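Local coordinates for uncharacterized protein (Deinococcus radiodurans, PDB 3GG7), which binds manganese and probably acts as a metal-dependent hydrolase of the TatD family, cleaving ester bonds, though its actual substrate is unknown, at residues 61-75 and 101-113. Residues are numbered along the deposited sequence; the frame is centred on the assembly and turned at random. Where two conformers were deposited one is given.
Sequences PEVVSERAADLPWFD and QQFAVFQHILRRC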
loop_
_atom_site.group_PDB
_atom_site.type_symbol
_atom_site.label_atom_id
_atom_site.label_comp_id
_atom_site.label_asym_id
_atom_site.label_seq_id
_atom_site.Cartn_x
_atom_site.Cartn_y
_atom_site.Cartn_z
ATOM N N PRO A 61 -8.651 5.511 5.869
ATOM C CA PRO A 61 -10.057 5.447 6.292
ATOM C C PRO A 61 -10.269 5.670 7.789
ATOM O O PRO A 61 -11.325 6.150 8.188
ATOM C CB PRO A 61 -10.505 4.050 5.840
ATOM C CG PRO A 61 -9.268 3.318 5.522
ATOM C CD PRO A 61 -8.260 4.322 5.096
ATOM N N GLU A 62 -9.274 5.351 8.607
ATOM C CA GLU A 62 -9.421 5.508 10.045
ATOM C C GLU A 62 -9.439 6.963 10.494
ATOM O O GLU A 62 -9.844 7.238 11.627
ATOM C CB GLU A 62 -8.339 4.758 10.823
ATOM C CG GLU A 62 -8.579 4.845 12.327
ATOM C CD GLU A 62 -7.551 4.163 13.165
ATOM O OE1 GLU A 62 -6.822 3.289 12.644
ATOM O OE2 GLU A 62 -7.494 4.517 14.362
ATOM N N VAL A 63 -9.027 7.902 9.641
ATOM C CA VAL A 63 -8.970 9.307 10.061
ATOM C C VAL A 63 -9.868 10.255 9.267
ATOM O O VAL A 63 -9.811 11.464 9.443
ATOM C CB VAL A 63 -7.509 9.832 10.137
ATOM C CG1 VAL A 63 -6.670 8.931 11.025
ATOM C CG2 VAL A 63 -6.864 9.945 8.745
ATOM N N VAL A 64 -10.727 9.704 8.416
ATOM C CA VAL A 64 -11.584 10.538 7.579
ATOM C C VAL A 64 -12.560 11.426 8.319
ATOM O O VAL A 64 -12.889 12.492 7.790
ATOM C CB VAL A 64 -12.377 9.696 6.525
ATOM C CG1 VAL A 64 -11.418 9.052 5.578
ATOM C CG2 VAL A 64 -13.282 8.717 7.215
ATOM N N SER A 65 -13.016 11.023 9.504
ATOM C CA SER A 65 -13.915 11.851 10.311
ATOM C C SER A 65 -13.110 12.924 11.021
ATOM O O SER A 65 -13.383 14.124 10.902
ATOM C CB SER A 65 -14.675 11.010 11.347
ATOM O OG SER A 65 -15.557 11.815 12.122
ATOM N N GLU A 66 -12.093 12.496 11.743
ATOM C CA GLU A 66 -11.366 13.452 12.570
ATOM C C GLU A 66 -10.580 14.468 11.754
ATOM O O GLU A 66 -10.401 15.590 12.200
ATOM C CB GLU A 66 -10.463 12.747 13.578
ATOM C CG GLU A 66 -9.291 11.992 12.990
ATOM C CD GLU A 66 -8.790 10.895 13.915
ATOM O OE1 GLU A 66 -7.826 11.122 14.685
ATOM O OE2 GLU A 66 -9.375 9.798 13.860
ATOM N N ARG A 67 -10.156 14.076 10.558
ATOM C CA ARG A 67 -9.418 14.982 9.651
ATOM C C ARG A 67 -10.235 15.400 8.410
ATOM O O ARG A 67 -9.665 15.782 7.381
ATOM C CB ARG A 67 -8.126 14.308 9.176
ATOM C CG ARG A 67 -7.157 13.778 10.255
ATOM C CD ARG A 67 -6.623 14.847 11.169
ATOM N NE ARG A 67 -6.060 16.001 10.470
ATOM C CZ ARG A 67 -5.439 17.016 11.060
ATOM N NH1 ARG A 67 -5.184 17.000 12.359
ATOM N NH2 ARG A 67 -5.055 18.057 10.324
ATOM N N ALA A 68 -11.568 15.339 8.520
ATOM C CA ALA A 68 -12.463 15.598 7.378
ATOM C C ALA A 68 -12.088 16.864 6.589
ATOM O O ALA A 68 -12.099 16.857 5.377
ATOM C CB ALA A 68 -13.921 15.700 7.874
ATOM N N ALA A 69 -11.754 17.928 7.291
ATOM C CA ALA A 69 -11.468 19.216 6.667
ATOM C C ALA A 69 -10.209 19.247 5.841
ATOM O O ALA A 69 -9.962 20.207 5.108
ATOM C CB ALA A 69 -11.393 20.293 7.724
ATOM N N ASP A 70 -9.384 18.208 5.945
ATOM C CA ASP A 70 -8.166 18.165 5.134
ATOM C C ASP A 70 -8.435 17.743 3.677
ATOM O O ASP A 70 -7.528 17.836 2.830
ATOM C CB ASP A 70 -7.173 17.148 5.714
ATOM C CG ASP A 70 -6.611 17.524 7.075
ATOM O OD1 ASP A 70 -6.796 18.671 7.576
ATOM O OD2 ASP A 70 -5.955 16.615 7.668
ATOM N N LEU A 71 -9.647 17.286 3.368
ATOM C CA LEU A 71 -9.927 16.738 2.023
ATOM C C LEU A 71 -9.479 17.602 0.839
ATOM O O LEU A 71 -8.889 17.079 -0.098
ATOM C CB LEU A 71 -11.393 16.332 1.873
ATOM C CG LEU A 71 -11.707 15.563 0.587
ATOM C CD1 LEU A 71 -10.895 14.259 0.484
ATOM C CD2 LEU A 71 -13.192 15.260 0.576
ATOM N N PRO A 72 -9.709 18.924 0.877
ATOM C CA PRO A 72 -9.291 19.721 -0.292
ATOM C C PRO A 72 -7.796 19.706 -0.644
ATOM O O PRO A 72 -7.427 20.002 -1.784
ATOM C CB PRO A 72 -9.728 21.141 0.083
ATOM C CG PRO A 72 -10.717 20.977 1.144
ATOM C CD PRO A 72 -10.420 19.737 1.875
ATOM N N TRP A 73 -6.926 19.356 0.311
ATOM C CA TRP A 73 -5.507 19.244 0.038
ATOM C C TRP A 73 -5.189 18.042 -0.866
ATOM O O TRP A 73 -4.152 18.003 -1.486
ATOM C CB TRP A 73 -4.737 19.201 1.354
ATOM C CG TRP A 73 -4.542 20.605 1.917
ATOM C CD1 TRP A 73 -3.486 21.417 1.660
ATOM C CD2 TRP A 73 -5.430 21.358 2.759
ATOM N NE1 TRP A 73 -3.639 22.619 2.307
ATOM C CE2 TRP A 73 -4.829 22.609 2.980
ATOM C CE3 TRP A 73 -6.674 21.102 3.333
ATOM C CZ2 TRP A 73 -5.424 23.598 3.762
ATOM C CZ3 TRP A 73 -7.267 22.102 4.112
ATOM C CH2 TRP A 73 -6.628 23.334 4.315
ATOM N N PHE A 74 -6.107 17.090 -0.945
ATOM C CA PHE A 74 -5.889 15.937 -1.818
ATOM C C PHE A 74 -5.795 16.406 -3.269
ATOM O O PHE A 74 -4.801 16.153 -3.931
ATOM C CB PHE A 74 -6.946 14.821 -1.652
ATOM C CG PHE A 74 -6.606 13.595 -2.423
ATOM C CD1 PHE A 74 -5.713 12.664 -1.923
ATOM C CD2 PHE A 74 -7.125 13.402 -3.686
ATOM C CE1 PHE A 74 -5.369 11.543 -2.684
ATOM C CE2 PHE A 74 -6.780 12.296 -4.430
ATOM C CZ PHE A 74 -5.914 11.384 -3.931
ATOM N N ASP A 75 -6.845 17.062 -3.766
ATOM C CA ASP A 75 -6.790 17.533 -5.148
ATOM C C ASP A 75 -5.653 18.530 -5.375
ATOM O O ASP A 75 -5.025 18.506 -6.442
ATOM C CB ASP A 75 -8.108 18.117 -5.630
ATOM C CG ASP A 75 -8.122 18.333 -7.159
ATOM O OD1 ASP A 75 -8.128 17.337 -7.923
ATOM O OD2 ASP A 75 -8.083 19.507 -7.598
ATOM N N GLN A 101 -18.896 8.531 5.496
ATOM C CA GLN A 101 -17.767 9.439 5.250
ATOM C C GLN A 101 -16.594 8.699 4.597
ATOM O O GLN A 101 -15.950 9.226 3.699
ATOM C CB GLN A 101 -17.327 10.158 6.544
ATOM C CG GLN A 101 -16.009 10.971 6.459
ATOM C CD GLN A 101 -16.084 12.249 5.612
ATOM O OE1 GLN A 101 -17.051 12.481 4.881
ATOM N NE2 GLN A 101 -15.050 13.092 5.721
ATOM N N GLN A 102 -16.305 7.477 5.048
ATOM C CA GLN A 102 -15.252 6.693 4.387
ATOM C C GLN A 102 -15.557 6.502 2.909
ATOM O O GLN A 102 -14.719 6.678 2.040
ATOM C CB GLN A 102 -15.144 5.305 4.993
ATOM C CG GLN A 102 -14.528 5.210 6.349
ATOM C CD GLN A 102 -14.267 3.764 6.696
ATOM O OE1 GLN A 102 -13.695 3.039 5.873
ATOM N NE2 GLN A 102 -14.740 3.313 7.857
ATOM N N PHE A 103 -16.789 6.129 2.614
ATOM C CA PHE A 103 -17.182 5.865 1.233
ATOM C C PHE A 103 -17.095 7.144 0.388
ATOM O O PHE A 103 -16.544 7.155 -0.701
ATOM C CB PHE A 103 -18.592 5.258 1.231
ATOM C CG PHE A 103 -19.132 4.961 -0.132
ATOM C CD1 PHE A 103 -19.119 3.667 -0.628
ATOM C CD2 PHE A 103 -19.702 5.967 -0.897
ATOM C CE1 PHE A 103 -19.643 3.382 -1.884
ATOM C CE2 PHE A 103 -20.225 5.696 -2.167
ATOM C CZ PHE A 103 -20.193 4.405 -2.654
ATOM N N ALA A 104 -17.618 8.247 0.924
ATOM C CA ALA A 104 -17.562 9.523 0.252
ATOM C C ALA A 104 -16.138 9.932 -0.108
ATOM O O ALA A 104 -15.865 10.340 -1.243
ATOM C CB ALA A 104 -18.213 10.592 1.105
ATOM N N VAL A 105 -15.232 9.828 0.868
ATOM C CA VAL A 105 -13.852 10.198 0.635
ATOM C C VAL A 105 -13.173 9.297 -0.404
ATOM O O VAL A 105 -12.466 9.771 -1.295
ATOM C CB VAL A 105 -13.037 10.187 1.967
ATOM C CG1 VAL A 105 -11.546 10.246 1.711
ATOM C CG2 VAL A 105 -13.461 11.356 2.843
ATOM N N PHE A 106 -13.329 7.985 -0.260
ATOM C CA PHE A 106 -12.693 7.072 -1.193
ATOM C C PHE A 106 -13.219 7.266 -2.622
ATOM O O PHE A 106 -12.462 7.264 -3.595
ATOM C CB PHE A 106 -12.906 5.615 -0.732
ATOM C CG PHE A 106 -12.112 4.603 -1.493
ATOM C CD1 PHE A 106 -10.786 4.808 -1.855
ATOM C CD2 PHE A 106 -12.703 3.395 -1.834
ATOM C CE1 PHE A 106 -10.082 3.815 -2.546
ATOM C CE2 PHE A 106 -12.023 2.421 -2.534
ATOM C CZ PHE A 106 -10.727 2.606 -2.891
ATOM N N GLN A 107 -14.526 7.454 -2.745
ATOM C CA GLN A 107 -15.107 7.686 -4.079
ATOM C C GLN A 107 -14.553 8.976 -4.671
ATOM O O GLN A 107 -14.183 9.028 -5.858
ATOM C CB GLN A 107 -16.617 7.766 -3.979
ATOM C CG GLN A 107 -17.294 8.259 -5.231
ATOM C CD GLN A 107 -18.790 8.214 -5.082
ATOM O OE1 GLN A 107 -19.395 9.118 -4.498
ATOM N NE2 GLN A 107 -19.395 7.152 -5.596
ATOM N N HIS A 108 -14.457 10.021 -3.842
ATOM C CA HIS A 108 -13.864 11.310 -4.254
ATOM C C HIS A 108 -12.433 11.093 -4.755
ATOM O O HIS A 108 -12.040 11.599 -5.813
ATOM C CB HIS A 108 -13.886 12.323 -3.096
ATOM C CG HIS A 108 -13.111 13.580 -3.353
ATOM N ND1 HIS A 108 -13.689 14.734 -3.854
ATOM C CD2 HIS A 108 -11.812 13.878 -3.132
ATOM C CE1 HIS A 108 -12.772 15.681 -3.942
ATOM N NE2 HIS A 108 -11.622 15.186 -3.516
ATOM N N ILE A 109 -11.662 10.321 -3.986
ATOM C CA ILE A 109 -10.275 10.080 -4.305
ATOM C C ILE A 109 -10.162 9.366 -5.650
ATOM O O ILE A 109 -9.373 9.767 -6.484
ATOM C CB ILE A 109 -9.564 9.328 -3.171
ATOM C CG1 ILE A 109 -9.229 10.345 -2.052
ATOM C CG2 ILE A 109 -8.311 8.648 -3.681
ATOM C CD1 ILE A 109 -8.670 9.768 -0.772
ATOM N N LEU A 110 -10.964 8.331 -5.862
ATOM C CA LEU A 110 -10.903 7.582 -7.113
ATOM C C LEU A 110 -11.279 8.463 -8.297
ATOM O O LEU A 110 -10.606 8.434 -9.318
ATOM C CB LEU A 110 -11.795 6.349 -7.044
ATOM C CG LEU A 110 -11.389 5.290 -6.027
ATOM C CD1 LEU A 110 -12.358 4.130 -6.060
ATOM C CD2 LEU A 110 -9.961 4.766 -6.282
ATOM N N ARG A 111 -12.293 9.293 -8.123
ATOM C CA ARG A 111 -12.699 10.200 -9.188
ATOM C C ARG A 111 -11.608 11.230 -9.526
ATOM O O ARG A 111 -11.329 11.468 -10.706
ATOM C CB ARG A 111 -14.023 10.866 -8.837
ATOM C CG ARG A 111 -15.196 9.894 -8.826
ATOM C CD ARG A 111 -16.505 10.619 -9.078
ATOM N NE ARG A 111 -17.676 9.913 -8.555
ATOM C CZ ARG A 111 -18.166 8.759 -9.020
ATOM N NH1 ARG A 111 -17.585 8.103 -10.030
ATOM N NH2 ARG A 111 -19.255 8.242 -8.455
ATOM N N ARG A 112 -10.952 11.796 -8.504
ATOM C CA ARG A 112 -9.876 12.765 -8.735
ATOM C C ARG A 112 -8.691 12.083 -9.393
ATOM O O ARG A 112 -8.059 12.654 -10.286
ATOM C CB ARG A 112 -9.440 13.450 -7.445
ATOM C CG ARG A 112 -10.560 14.202 -6.727
ATOM C CD ARG A 112 -11.041 15.431 -7.488
ATOM N NE ARG A 112 -11.944 15.113 -8.596
ATOM C CZ ARG A 112 -13.226 14.751 -8.479
ATOM N NH1 ARG A 112 -13.935 14.494 -9.577
ATOM N NH2 ARG A 112 -13.810 14.628 -7.288
ATOM N N CYS A 113 -8.406 10.835 -9.010
ATOM C CA CYS A 113 -7.345 10.076 -9.671
ATOM C C CYS A 113 -7.667 9.933 -11.160
ATOM O O CYS A 113 -6.823 10.182 -12.000
ATOM C CB CYS A 113 -7.152 8.710 -9.057
ATOM S SG CYS A 113 -6.318 8.780 -7.430
HETATM O O HOH W 1 -14.446 15.546 4.131
HETATM O O HOH W 2 -9.585 16.979 -2.873
HETATM O O HOH W 3 -10.393 16.976 -10.158
#
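V64, L71 and F74 pack against V105, H108 and I109 where, in this TatD-type TIM barrel, the loop after strand 53-55 and the start of helix 72-77 lie along helix 99-115. V64 suits its place because its two methyls part: CG1 meets V105 CG1 at 4.0 Å, while CG2 reaches the CG atoms of Q101 and Q102. F74 offers a flat face to a methylene: with CG anti to the backbone N (chi1 -173°) its ring swings toward helix 99-115 and receives I109 CG1 over its centre, a CH-pi contact 3.8 Å from the centroid. F74 also touches V84 and I109 touches V87, both of strand 83-88. The H108 imidazole is sandwiched, L71 CD2 centred over one face and R112 CG nearer the rim of the other, which leaves its edge nitrogen for water.

Polar bonds and waters complete the contact. Q101, long enough to span the gap and bent at chi2 (70°), sends NE2 to V64 O at 3.1 Å in a nearly straight bond (172°), the donor standing above the carbonyl plane; a water links the same nitrogen to A68 O. A leucine here would probably leave V64 O without this donor and break the water link to A68. Q102 lays OE1 against P61 CB, but its amide is held by D90 N and T98 OG1; P61 also touches H124, a predicted metal ligand. D75 OD1, bonded to H116, sits 4.5 Å from R112 NE, too far for a salt bridge; a water links the two weakly, while R112 NH1 makes a salt bridge to D115. Another water, in the plane of the H108 ring, joins H108 NE2 at 2.8 Å to L71 O and D75 N.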